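PDB 4LSW: D-2-hydroxyacid dehydrogensase protein, which probably catalyses the NAD(P)-dependent, reversible interconversion of D-2-hydroxy acids and 2-oxo acids, as relatives in its dehydrogenase family do. Local coordinates for residues A[97-102]-A[291-296]; A[226-231]-A[252-257]; A[256-261]-A[279-284]. All coordinates share one frame; numbering follows the deposited sequence.

In the fold
The three contacts run from the core of the nucleotide-binding domain to the surface. Interaction 2 is the buried one: neighbouring parallel strands held by backbone hydrogen bonds. Interaction 3 follows on from it, sharing A256 and L257, and takes over where strand 254-257 ends; it is partly buried, held chiefly by a carboxylate gripping two backbone N-H groups, with one main-chain bond beside it. Interaction 1 is a surface contact made of apolar side chains, with no hydrogen bond between its segments, and its centre lies about 28 Å from that of interaction 2. It still meets interaction 3, where L100 CB packs on S284 CB at 3.9 Å, while N231 O and D258 N, 3.0 Å apart, probably bond interactions 2 and 3.

Interaction 1 (A[97-102]-A[291-296]); sequences PDVLTG and KAMGQL
The P97 pyrrolidine ring, puckered rather than truly flat, meets L296 at one corner: its CD lies 3.9 Å from L296 CD2, the two side chains crossing at about a right angle. The same methyl also rests 3.8 Å from P97 O. With no aromatic ring in the contact, the remaining touches are apolar, aliphatic carbons plus the M293 sulfur. V99 is the centre of it. Its CB sits 3.9 Å from A292 CB, and its two methyls spread over the helix, CG1 beside A292 CB and CG2 onto M293. CG2 occupies the crowded position between backbone N and carbonyl carbon, which carries it to M293 CG at 3.4 Å, tighter than usual van der Waals contact. M293 meets it with CG anti to its own carbonyl carbon (chi1 -67°), and SD lies 4.4 Å from L100 CB. A type I turn from D98 to T101 presents V99 to the helix. D98, in the same turn, forms a salt bridge with R155 of helix 155-165. The contact joins helix 287-306 to the start of helix 101-116, which packs on the nucleotide-binding sheet through M111 on A256; the two are consistent with the helices linking the domains in this dehydrogenase family.

Interaction 2 (A[226-231]-A[252-257]); sequences EGMLIN and LGSAAL
G227 O takes two partners: S254 N donates to it at 3.1 Å through a bent bond (136° at the hydrogen) lying in the carbonyl plane, and a water donates to it as well. That water also hydrogen-bonds S254 OG at 2.9 Å, bridging the strands at their entry. From there the parallel pairing straightens. L229 N bonds S254 O at 3.0 Å, L229 O receives A256 N at 2.8 Å, and N231 N reaches A256 O at 2.9 Å, the last two nearly along the C=O axis. M228 bonds D199 and L201, and I230 bonds L201 and V203, on and just before strand 200-203, while G253 O is taken up by N275 ND2. Around the serine, M228 wraps its chain: CG anti to the backbone N (chi1 178°) comes to 3.3 Å from S254 OG. L229 CB lies near L252 CD2, both leucines against L243 of helix 240-249, the link of this beta-alpha-beta unit. A255 meets L247 of that helix, and A256 meets M111 of helix 101-116. The exposed E226 forms a salt bridge with R141. Backbone polarity in this buried sheet is thus met largely by neighbouring strands, with water admitted at the G227 end.

Interaction 3 (A[256-261]-A[279-284]); sequences ALDVFE and QPHHAS
D258 reaches across to H282 and A283 where strand 254-257 of the Rossmann-type sheet gives way to a loop, and its carboxylate is the tightly held part of the contact. With CG anti to the backbone N (chi1 -172°), the group extends into the bend at 279-284. OD1 accepts H282 N at 2.9 Å on its syn lone pair; OD2 takes A283 N at 2.9 Å, also on the syn side but 30° out of the carboxylate plane. Two consecutive N-H groups are thereby gripped by one side chain, which also packs on L107 and M111 of helix 101-116. An alanine here would probably leave both N-H groups without their acceptors and let the 279-284 loop shift. A further bond, Q279 N to L257 O at 2.9 Å, prolongs the pairing with the sheet's last strand, and beyond it P280 centres an inverse gamma turn. The buried F260 turns a ring edge to the loop, CE1 lying 3.4 Å from Q279 O in the ring plane.

The outer side is looser. The exposed H281 ring has V259 alongside it, with V259 CB over one ring face, offset toward the rim, and CG2 3.9 Å from H281 CE1. H281 ND1 is hydrogen-bonded to E263, a pairing that resembles the histidine–glutamate pair known from active sites of this family.

Back at the carboxylate, H282 meets two oxygens along one stretch of its ring edge. D258 OD1 lies 3.5 Å from H282 CD2, and Q279 folds back, bent at chi2, so that H282 NE2 donates to Q279 OE1 at 2.8 Å, nearly straight at 169°, with the oxygen in the imidazole plane.

Interaction 1 (A[97-102]-A[291-296])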
loop_
_atom_site.group_PDB
_atom_site.type_symbol
_atom_site.label_atom_id
_atom_site.label_comp_id
_atom_site.label_asym_id
_atom_site.label_seq_id
_atom_site.Cartn_x
_atom_site.Cartn_y
_atom_site.Cartn_z
ATOM N N PRO A 97 -6.881 9.199 -0.922
ATOM C CA PRO A 97 -6.240 8.947 0.374
ATOM C C PRO A 97 -7.237 8.627 1.478
ATOM O O PRO A 97 -8.441 8.837 1.302
ATOM C CB PRO A 97 -5.585 10.287 0.683
ATOM C CG PRO A 97 -6.524 11.289 0.099
ATOM C CD PRO A 97 -7.108 10.640 -1.142
ATOM N N ASP A 98 -6.714 8.115 2.593
ATOM C CA ASP A 98 -7.441 7.958 3.862
ATOM C C ASP A 98 -8.427 6.793 3.913
ATOM O O ASP A 98 -8.553 6.119 4.943
ATOM C CB ASP A 98 -8.125 9.265 4.279
ATOM C CG ASP A 98 -7.133 10.369 4.575
ATOM O OD1 ASP A 98 -6.063 10.063 5.146
ATOM O OD2 ASP A 98 -7.420 11.540 4.242
ATOM N N VAL A 99 -9.120 6.548 2.812
ATOM C CA VAL A 99 -10.163 5.533 2.830
ATOM C C VAL A 99 -9.661 4.096 2.998
ATOM O O VAL A 99 -10.457 3.207 3.297
ATOM C CB VAL A 99 -11.058 5.633 1.583
ATOM C CG1 VAL A 99 -11.869 6.909 1.634
ATOM C CG2 VAL A 99 -10.211 5.591 0.341
ATOM N N LEU A 100 -8.356 3.868 2.831
ATOM C CA LEU A 100 -7.792 2.520 2.935
ATOM C C LEU A 100 -7.033 2.245 4.242
ATOM O O LEU A 100 -6.578 1.121 4.483
ATOM C CB LEU A 100 -6.878 2.203 1.736
ATOM C CG LEU A 100 -5.646 3.042 1.366
ATOM C CD1 LEU A 100 -4.642 3.216 2.487
ATOM C CD2 LEU A 100 -4.953 2.402 0.174
ATOM N N THR A 101 -6.866 3.296 5.037
ATOM C CA THR A 101 -5.940 3.273 6.172
ATOM C C THR A 101 -6.271 2.180 7.190
ATOM O O THR A 101 -5.408 1.388 7.571
ATOM C CB THR A 101 -5.883 4.647 6.860
ATOM O OG1 THR A 101 -5.419 5.620 5.909
ATOM C CG2 THR A 101 -4.945 4.625 8.054
ATOM N N GLY A 102 -7.535 2.112 7.594
ATOM C CA GLY A 102 -7.943 1.185 8.636
ATOM C C GLY A 102 -7.821 -0.261 8.206
ATOM O O GLY A 102 -7.382 -1.099 8.984
ATOM N N LYS A 291 -14.797 0.195 -2.625
ATOM C CA LYS A 291 -15.910 1.053 -3.030
ATOM C C LYS A 291 -15.656 2.504 -2.662
ATOM O O LYS A 291 -15.950 3.411 -3.432
ATOM C CB LYS A 291 -17.233 0.566 -2.438
ATOM C CG LYS A 291 -17.792 -0.613 -3.186
ATOM C CD LYS A 291 -19.154 -1.013 -2.680
ATOM C CE LYS A 291 -19.637 -2.249 -3.429
ATOM N NZ LYS A 291 -21.016 -2.653 -3.024
ATOM N N ALA A 292 -15.097 2.728 -1.480
ATOM C CA ALA A 292 -14.815 4.084 -1.052
ATOM C C ALA A 292 -13.759 4.761 -1.937
ATOM O O ALA A 292 -13.879 5.954 -2.232
ATOM C CB ALA A 292 -14.398 4.108 0.412
ATOM N N MET A 293 -12.744 4.003 -2.353
ATOM C CA MET A 293 -11.706 4.524 -3.250
ATOM C C MET A 293 -12.298 4.922 -4.600
ATOM O O MET A 293 -12.039 6.019 -5.098
ATOM C CB MET A 293 -10.589 3.492 -3.429
ATOM C CG MET A 293 -9.806 3.252 -2.147
ATOM S SD MET A 293 -8.561 1.986 -2.331
ATOM C CE MET A 293 -7.923 2.481 -3.929
ATOM N N GLY A 294 -13.109 4.031 -5.167
ATOM C CA GLY A 294 -13.777 4.284 -6.431
ATOM C C GLY A 294 -14.718 5.470 -6.346
ATOM O O GLY A 294 -14.768 6.298 -7.254
ATOM N N GLN A 295 -15.469 5.549 -5.250
ATOM C CA GLN A 295 -16.386 6.660 -5.020
ATOM C C GLN A 295 -15.647 7.994 -4.965
ATOM O O GLN A 295 -16.128 9.007 -5.480
ATOM C CB GLN A 295 -17.168 6.445 -3.718
ATOM C CG GLN A 295 -18.288 7.460 -3.487
ATOM C CD GLN A 295 -19.430 7.302 -4.476
ATOM O OE1 GLN A 295 -20.067 6.247 -4.548
ATOM N NE2 GLN A 295 -19.689 8.350 -5.252
ATOM N N LEU A 296 -14.472 7.988 -4.341
ATOM C CA LEU A 296 -13.667 9.193 -4.191
ATOM C C LEU A 296 -13.104 9.654 -5.534
ATOM O O LEU A 296 -13.102 10.850 -5.840
ATOM C CB LEU A 296 -12.544 8.931 -3.184
ATOM C CG LEU A 296 -11.697 10.124 -2.746
ATOM C CD1 LEU A 296 -12.572 11.327 -2.414
ATOM C CD2 LEU A 296 -10.836 9.723 -1.545
#

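Interaction 2 (A[226-231]-A[252-257])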
loop_
_atom_site.group_PDB
_atom_site.type_symbol
_atom_site.label_atom_id
_atom_site.label_comp_id
_atom_site.label_asym_id
_atom_site.label_seq_id
_atom_site.Cartn_x
_atom_site.Cartn_y
_atom_site.Cartn_z
ATOM N N GLU A 226 14.539 -14.082 17.075
ATOM C CA GLU A 226 13.169 -14.335 17.492
ATOM C C GLU A 226 12.282 -13.131 17.229
ATOM O O GLU A 226 11.192 -13.015 17.793
ATOM C CB GLU A 226 13.128 -14.763 18.957
ATOM C CG GLU A 226 13.887 -16.073 19.168
ATOM C CD GLU A 226 13.784 -16.640 20.565
ATOM O OE1 GLU A 226 12.926 -16.185 21.349
ATOM O OE2 GLU A 226 14.574 -17.558 20.875
ATOM N N GLY A 227 12.753 -12.233 16.372
ATOM C CA GLY A 227 11.956 -11.107 15.953
ATOM C C GLY A 227 11.198 -11.425 14.689
ATOM O O GLY A 227 11.533 -12.362 13.960
ATOM N N MET A 228 10.165 -10.629 14.425
ATOM C CA MET A 228 9.314 -10.800 13.267
ATOM C C MET A 228 9.173 -9.476 12.526
ATOM O O MET A 228 8.896 -8.440 13.136
ATOM C CB MET A 228 7.934 -11.294 13.708
ATOM C CG MET A 228 6.982 -11.436 12.550
ATOM S SD MET A 228 5.286 -11.790 13.036
ATOM C CE MET A 228 5.561 -13.222 14.055
ATOM N N LEU A 229 9.363 -9.516 11.212
ATOM C CA LEU A 229 9.183 -8.353 10.361
ATOM C C LEU A 229 7.836 -8.440 9.651
ATOM O O LEU A 229 7.536 -9.460 9.028
ATOM C CB LEU A 229 10.309 -8.297 9.321
ATOM C CG LEU A 229 10.321 -7.054 8.424
ATOM C CD1 LEU A 229 10.740 -5.803 9.203
ATOM C CD2 LEU A 229 11.228 -7.280 7.209
ATOM N N ILE A 230 7.015 -7.394 9.764
ATOM C CA ILE A 230 5.737 -7.367 9.061
ATOM C C ILE A 230 5.740 -6.213 8.084
ATOM O O ILE A 230 5.879 -5.070 8.489
ATOM C CB ILE A 230 4.532 -7.203 10.027
ATOM C CG1 ILE A 230 4.512 -8.325 11.073
ATOM C CG2 ILE A 230 3.217 -7.171 9.246
ATOM C CD1 ILE A 230 5.157 -7.943 12.406
ATOM N N ASN A 231 5.614 -6.505 6.793
ATOM C CA ASN A 231 5.601 -5.446 5.806
ATOM C C ASN A 231 4.284 -5.303 5.067
ATOM O O ASN A 231 3.843 -6.243 4.387
ATOM C CB ASN A 231 6.730 -5.586 4.788
ATOM C CG ASN A 231 6.838 -4.372 3.924
ATOM O OD1 ASN A 231 6.368 -3.291 4.295
ATOM N ND2 ASN A 231 7.429 -4.530 2.745
ATOM N N LEU A 252 17.029 -13.678 11.373
ATOM C CA LEU A 252 15.700 -13.111 11.597
ATOM C C LEU A 252 14.764 -14.271 11.832
ATOM O O LEU A 252 14.807 -15.265 11.103
ATOM C CB LEU A 252 15.215 -12.321 10.382
ATOM C CG LEU A 252 13.791 -11.753 10.550
ATOM C CD1 LEU A 252 13.726 -10.800 11.744
ATOM C CD2 LEU A 252 13.361 -11.066 9.289
ATOM N N GLY A 253 13.898 -14.134 12.831
ATOM C CA GLY A 253 12.990 -15.208 13.198
ATOM C C GLY A 253 11.920 -15.530 12.174
ATOM O O GLY A 253 11.711 -16.703 11.847
ATOM N N SER A 254 11.230 -14.505 11.681
ATOM C CA SER A 254 10.133 -14.717 10.746
ATOM C C SER A 254 9.735 -13.419 10.067
ATOM O O SER A 254 10.147 -12.335 10.484
ATOM C CB SER A 254 8.917 -15.329 11.458
ATOM O OG SER A 254 8.407 -14.442 12.442
ATOM N N ALA A 255 8.927 -13.535 9.020
ATOM C CA ALA A 255 8.430 -12.382 8.301
ATOM C C ALA A 255 7.014 -12.637 7.829
ATOM O O ALA A 255 6.632 -13.776 7.555
ATOM C CB ALA A 255 9.332 -12.065 7.117
ATOM N N ALA A 256 6.245 -11.565 7.741
ATOM C CA ALA A 256 4.906 -11.615 7.180
ATOM C C ALA A 256 4.825 -10.491 6.168
ATOM O O ALA A 256 4.992 -9.329 6.512
ATOM C CB ALA A 256 3.866 -11.447 8.284
ATOM N N LEU A 257 4.635 -10.841 4.897
ATOM C CA LEU A 257 4.799 -9.875 3.818
ATOM C C LEU A 257 3.562 -9.809 2.938
ATOM O O LEU A 257 3.060 -10.850 2.509
ATOM C CB LEU A 257 6.009 -10.272 2.964
ATOM C CG LEU A 257 7.341 -10.468 3.700
ATOM C CD1 LEU A 257 8.389 -10.993 2.725
ATOM C CD2 LEU A 257 7.840 -9.182 4.325
HETATM O O HOH W 1 9.897 -14.750 14.937
#

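Interaction 3 (A[256-261]-A[279-284])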
loop_
_atom_site.group_PDB
_atom_site.type_symbol
_atom_site.label_atom_id
_atom_site.label_comp_id
_atom_site.label_asym_id
_atom_site.label_seq_id
_atom_site.Cartn_x
_atom_site.Cartn_y
_atom_site.Cartn_z
ATOM N N ALA A 256 6.245 -11.565 7.741
ATOM C CA ALA A 256 4.906 -11.615 7.180
ATOM C C ALA A 256 4.825 -10.491 6.168
ATOM O O ALA A 256 4.992 -9.329 6.512
ATOM C CB ALA A 256 3.866 -11.447 8.284
ATOM N N LEU A 257 4.635 -10.841 4.897
ATOM C CA LEU A 257 4.799 -9.875 3.818
ATOM C C LEU A 257 3.562 -9.809 2.938
ATOM O O LEU A 257 3.060 -10.850 2.509
ATOM C CB LEU A 257 6.009 -10.272 2.964
ATOM C CG LEU A 257 7.341 -10.468 3.700
ATOM C CD1 LEU A 257 8.389 -10.993 2.725
ATOM C CD2 LEU A 257 7.840 -9.182 4.325
ATOM N N ASP A 258 3.079 -8.591 2.696
ATOM C CA ASP A 258 1.937 -8.356 1.827
ATOM C C ASP A 258 2.405 -7.674 0.541
ATOM O O ASP A 258 1.620 -7.460 -0.362
ATOM C CB ASP A 258 0.870 -7.511 2.557
ATOM C CG ASP A 258 -0.446 -7.379 1.769
ATOM O OD1 ASP A 258 -1.045 -8.420 1.402
ATOM O OD2 ASP A 258 -0.862 -6.216 1.539
ATOM N N VAL A 259 3.690 -7.347 0.447
ATOM C CA VAL A 259 4.178 -6.665 -0.742
ATOM C C VAL A 259 5.559 -7.201 -1.094
ATOM O O VAL A 259 6.331 -7.582 -0.206
ATOM C CB VAL A 259 4.262 -5.171 -0.497
ATOM C CG1 VAL A 259 5.231 -4.932 0.591
ATOM C CG2 VAL A 259 4.652 -4.410 -1.766
ATOM N N PHE A 260 5.850 -7.263 -2.391
ATOM C CA PHE A 260 7.090 -7.875 -2.867
ATOM C C PHE A 260 7.604 -7.156 -4.107
ATOM O O PHE A 260 6.819 -6.651 -4.905
ATOM C CB PHE A 260 6.861 -9.337 -3.257
ATOM C CG PHE A 260 6.189 -10.177 -2.203
ATOM C CD1 PHE A 260 4.806 -10.165 -2.066
ATOM C CD2 PHE A 260 6.932 -11.017 -1.392
ATOM C CE1 PHE A 260 4.189 -10.954 -1.104
ATOM C CE2 PHE A 260 6.325 -11.813 -0.435
ATOM C CZ PHE A 260 4.938 -11.779 -0.294
ATOM N N GLU A 261 8.924 -7.122 -4.277
ATOM C CA GLU A 261 9.503 -6.619 -5.519
ATOM C C GLU A 261 9.030 -7.493 -6.673
ATOM O O GLU A 261 9.057 -8.723 -6.580
ATOM C CB GLU A 261 11.035 -6.627 -5.451
ATOM C CG GLU A 261 11.643 -5.564 -4.544
ATOM C CD GLU A 261 11.545 -4.150 -5.091
ATOM O OE1 GLU A 261 11.106 -3.957 -6.248
ATOM O OE2 GLU A 261 11.913 -3.214 -4.354
ATOM N N GLN A 279 1.158 -12.920 1.674
ATOM C CA GLN A 279 -0.165 -12.387 1.314
ATOM C C GLN A 279 -0.098 -11.633 -0.016
ATOM O O GLN A 279 0.882 -10.935 -0.294
ATOM C CB GLN A 279 -0.704 -11.468 2.419
ATOM C CG GLN A 279 -0.898 -12.140 3.763
ATOM C CD GLN A 279 -2.175 -12.970 3.853
ATOM O OE1 GLN A 279 -3.262 -12.440 4.110
ATOM N NE2 GLN A 279 -2.047 -14.278 3.652
ATOM N N PRO A 280 -1.148 -11.761 -0.851
ATOM C CA PRO A 280 -1.097 -11.242 -2.226
ATOM C C PRO A 280 -1.440 -9.753 -2.377
ATOM O O PRO A 280 -2.339 -9.389 -3.145
ATOM C CB PRO A 280 -2.135 -12.107 -2.946
ATOM C CG PRO A 280 -3.173 -12.348 -1.886
ATOM C CD PRO A 280 -2.369 -12.546 -0.606
ATOM N N HIS A 281 -0.692 -8.897 -1.683
ATOM C CA HIS A 281 -0.942 -7.459 -1.673
ATOM C C HIS A 281 -2.415 -7.091 -1.582
ATOM O O HIS A 281 -2.964 -6.407 -2.452
ATOM C CB HIS A 281 -0.248 -6.745 -2.838
ATOM C CG HIS A 281 0.068 -5.310 -2.550
ATOM N ND1 HIS A 281 0.985 -4.581 -3.281
ATOM C CD2 HIS A 281 -0.396 -4.473 -1.591
ATOM C CE1 HIS A 281 1.056 -3.355 -2.795
ATOM N NE2 HIS A 281 0.228 -3.263 -1.769
ATOM N N HIS A 282 -3.043 -7.542 -0.504
ATOM C CA HIS A 282 -4.453 -7.243 -0.315
ATOM C C HIS A 282 -4.749 -6.524 0.997
ATOM O O HIS A 282 -5.877 -6.595 1.491
ATOM C CB HIS A 282 -5.332 -8.500 -0.467
ATOM C CG HIS A 282 -5.254 -9.460 0.683
ATOM N ND1 HIS A 282 -6.356 -10.148 1.156
ATOM C CD2 HIS A 282 -4.208 -9.873 1.437
ATOM C CE1 HIS A 282 -5.994 -10.927 2.157
ATOM N NE2 HIS A 282 -4.692 -10.789 2.342
ATOM N N ALA A 283 -3.769 -5.812 1.551
ATOM C CA ALA A 283 -4.043 -5.013 2.755
ATOM C C ALA A 283 -5.230 -4.052 2.611
ATOM O O ALA A 283 -5.986 -3.849 3.565
ATOM C CB ALA A 283 -2.798 -4.252 3.204
ATOM N N SER A 284 -5.417 -3.477 1.427
ATOM C CA SER A 284 -6.560 -2.594 1.201
ATOM C C SER A 284 -7.726 -3.337 0.542
ATOM O O SER A 284 -8.718 -2.719 0.154
ATOM C CB SER A 284 -6.163 -1.394 0.345
ATOM O OG SER A 284 -5.882 -1.794 -0.980
#